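Local coordinates for glutathione S-transferase (Bombyx mori, PDB 3AY8), which probably transfers glutathione to electrophilic substrates, as a homodimeric cytosolic glutathione transferase not assigned to a known class, at residues K5-P10 / E44-L49. Numbering follows the deposited sequence.
Sequences KLYHFP and ESFLKL
The rings of Tyr7 and Phe46 meet at a slant, their planes 38° apart. Their centroids lie 5.8 Å from each other. The closest atoms are Tyr7 CD1 and Phe46 CD2, at 3.8 Å. On that same side of the tyrosine ring plane, Leu49 brings CD2 to 3.8 Å from Tyr7 CE2. Ser45 O lies to this side too. Phe46 sits by CG and CD1 of the ring, Leu49 by CE2 and the hydroxyl. The two aromatic side chains run past each other in opposite directions. Phe46 has CG anti to its backbone N (chi1 175°), which carries its ring back alongside CB of Tyr7. In the thioredoxin-like N-terminal domain of the glutathione transferase fold, this contact joins inner strand 5-8 to the short helix 44-49. Segment axes cross almost at right angles, 10.7 Å apart. Helix 13-25 covers the other side of the strand, touching Leu6 and His8. No hydrogen bond links the two segments. Tyr7 OH stays 3.6 Å from Ser45 O. With an alanine at Tyr7, Phe46 and Leu49 would probably lose the ring they both pack on, and a gap would open beneath the helix. Thr57 and Asp59 of strand 57-60 also touch Leu49.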
loop_
_atom_site.group_PDB
_atom_site.type_symbol
_atom_site.label_atom_id
_atom_site.label_comp_id
_atom_site.label_asym_id
_atom_site.label_seq_id
_atom_site.Cartn_x
_atom_site.Cartn_y
_atom_site.Cartn_z
ATOM N N LYS A 5 12.554 5.930 19.056
ATOM C CA LYS A 5 11.936 7.216 18.723
ATOM C C LYS A 5 11.013 7.201 17.487
ATOM O O LYS A 5 11.347 6.621 16.449
ATOM C CB LYS A 5 13.021 8.287 18.560
ATOM C CG LYS A 5 12.482 9.699 18.363
ATOM C CD LYS A 5 13.161 10.708 19.287
ATOM C CE LYS A 5 14.530 11.157 18.784
ATOM N NZ LYS A 5 14.983 12.416 19.481
ATOM N N LEU A 6 9.860 7.854 17.609
ATOM C CA LEU A 6 8.947 8.056 16.477
ATOM C C LEU A 6 8.825 9.536 16.148
ATOM O O LEU A 6 8.464 10.334 17.014
ATOM C CB LEU A 6 7.564 7.467 16.776
ATOM C CG LEU A 6 6.540 7.513 15.629
ATOM C CD1 LEU A 6 6.902 6.521 14.536
ATOM C CD2 LEU A 6 5.137 7.253 16.123
ATOM N N TYR A 7 9.154 9.899 14.910
ATOM C CA TYR A 7 8.892 11.246 14.415
ATOM C C TYR A 7 7.471 11.274 13.852
ATOM O O TYR A 7 7.160 10.553 12.894
ATOM C CB TYR A 7 9.930 11.667 13.374
ATOM C CG TYR A 7 11.326 11.773 13.970
ATOM C CD1 TYR A 7 11.825 13.008 14.406
ATOM C CD2 TYR A 7 12.124 10.637 14.141
ATOM C CE1 TYR A 7 13.098 13.112 14.974
ATOM C CE2 TYR A 7 13.396 10.727 14.704
ATOM C CZ TYR A 7 13.870 11.969 15.121
ATOM O OH TYR A 7 15.120 12.070 15.674
ATOM N N HIS A 8 6.631 12.118 14.451
ATOM C CA HIS A 8 5.178 11.963 14.371
ATOM C C HIS A 8 4.482 13.288 14.101
ATOM O O HIS A 8 4.820 14.319 14.699
ATOM C CB HIS A 8 4.671 11.341 15.688
ATOM C CG HIS A 8 3.184 11.157 15.766
ATOM N ND1 HIS A 8 2.437 11.585 16.848
ATOM C CD2 HIS A 8 2.308 10.568 14.915
ATOM C CE1 HIS A 8 1.166 11.270 16.655
ATOM N NE2 HIS A 8 1.062 10.656 15.491
ATOM N N PHE A 9 3.505 13.263 13.201
ATOM C CA PHE A 9 2.642 14.422 12.971
ATOM C C PHE A 9 1.210 13.999 13.301
ATOM O O PHE A 9 0.597 13.275 12.511
ATOM C CB PHE A 9 2.769 14.894 11.507
ATOM C CG PHE A 9 1.957 16.138 11.165
ATOM C CD1 PHE A 9 1.788 17.173 12.085
ATOM C CD2 PHE A 9 1.390 16.275 9.900
ATOM C CE1 PHE A 9 1.061 18.329 11.749
ATOM C CE2 PHE A 9 0.665 17.419 9.550
ATOM C CZ PHE A 9 0.502 18.449 10.479
ATOM N N PRO A 10 0.671 14.446 14.467
ATOM C CA PRO A 10 -0.621 13.921 14.934
ATOM C C PRO A 10 -1.765 14.075 13.933
ATOM O O PRO A 10 -2.716 13.321 13.986
ATOM C CB PRO A 10 -0.900 14.726 16.206
ATOM C CG PRO A 10 0.467 15.116 16.701
ATOM C CD PRO A 10 1.271 15.373 15.449
ATOM N N GLU A 44 16.382 20.232 13.130
ATOM C CA GLU A 44 17.579 19.601 12.555
ATOM C C GLU A 44 17.620 18.092 12.783
ATOM O O GLU A 44 18.050 17.341 11.904
ATOM C CB GLU A 44 18.853 20.229 13.139
ATOM C CG GLU A 44 19.041 21.719 12.847
ATOM C CD GLU A 44 19.767 21.999 11.533
ATOM O OE1 GLU A 44 20.063 21.047 10.773
ATOM O OE2 GLU A 44 20.044 23.187 11.262
ATOM N N SER A 45 17.181 17.663 13.968
ATOM C CA SER A 45 17.145 16.243 14.341
ATOM C C SER A 45 16.313 15.385 13.378
ATOM O O SER A 45 16.599 14.200 13.197
ATOM C CB SER A 45 16.639 16.072 15.780
ATOM O OG SER A 45 15.369 16.676 15.963
ATOM N N PHE A 46 15.300 15.993 12.765
ATOM C CA PHE A 46 14.450 15.320 11.779
ATOM C C PHE A 46 15.012 15.384 10.355
ATOM O O PHE A 46 15.123 14.355 9.684
ATOM C CB PHE A 46 13.028 15.896 11.812
ATOM C CG PHE A 46 12.120 15.346 10.739
ATOM C CD1 PHE A 46 11.638 16.172 9.729
ATOM C CD2 PHE A 46 11.747 14.001 10.739
ATOM C CE1 PHE A 46 10.795 15.672 8.735
ATOM C CE2 PHE A 46 10.908 13.495 9.749
ATOM C CZ PHE A 46 10.434 14.332 8.747
ATOM N N LEU A 47 15.359 16.596 9.910
ATOM C CA LEU A 47 15.878 16.850 8.555
ATOM C C LEU A 47 17.162 16.068 8.246
ATOM O O LEU A 47 17.467 15.798 7.082
ATOM C CB LEU A 47 16.104 18.359 8.331
ATOM C CG LEU A 47 14.944 19.343 8.565
ATOM C CD1 LEU A 47 15.462 20.756 8.762
ATOM C CD2 LEU A 47 13.909 19.311 7.448
ATOM N N LYS A 48 17.883 15.694 9.302
ATOM C CA LYS A 48 19.163 14.989 9.211
ATOM C C LYS A 48 19.071 13.548 8.684
ATOM O O LYS A 48 19.802 13.173 7.765
ATOM C CB LYS A 48 19.849 14.991 10.588
ATOM C CG LYS A 48 21.238 14.358 10.625
ATOM C CD LYS A 48 21.688 14.052 12.057
ATOM C CE LYS A 48 22.174 15.301 12.789
ATOM N NZ LYS A 48 22.834 14.962 14.084
ATOM N N LEU A 49 18.170 12.754 9.261
ATOM C CA LEU A 49 18.245 11.291 9.149
ATOM C C LEU A 49 17.614 10.609 7.925
ATOM O O LEU A 49 17.998 9.488 7.592
ATOM C CB LEU A 49 17.752 10.616 10.442
ATOM C CG LEU A 49 16.568 11.159 11.251
ATOM C CD1 LEU A 49 15.258 11.100 10.479
ATOM C CD2 LEU A 49 16.453 10.383 12.555
#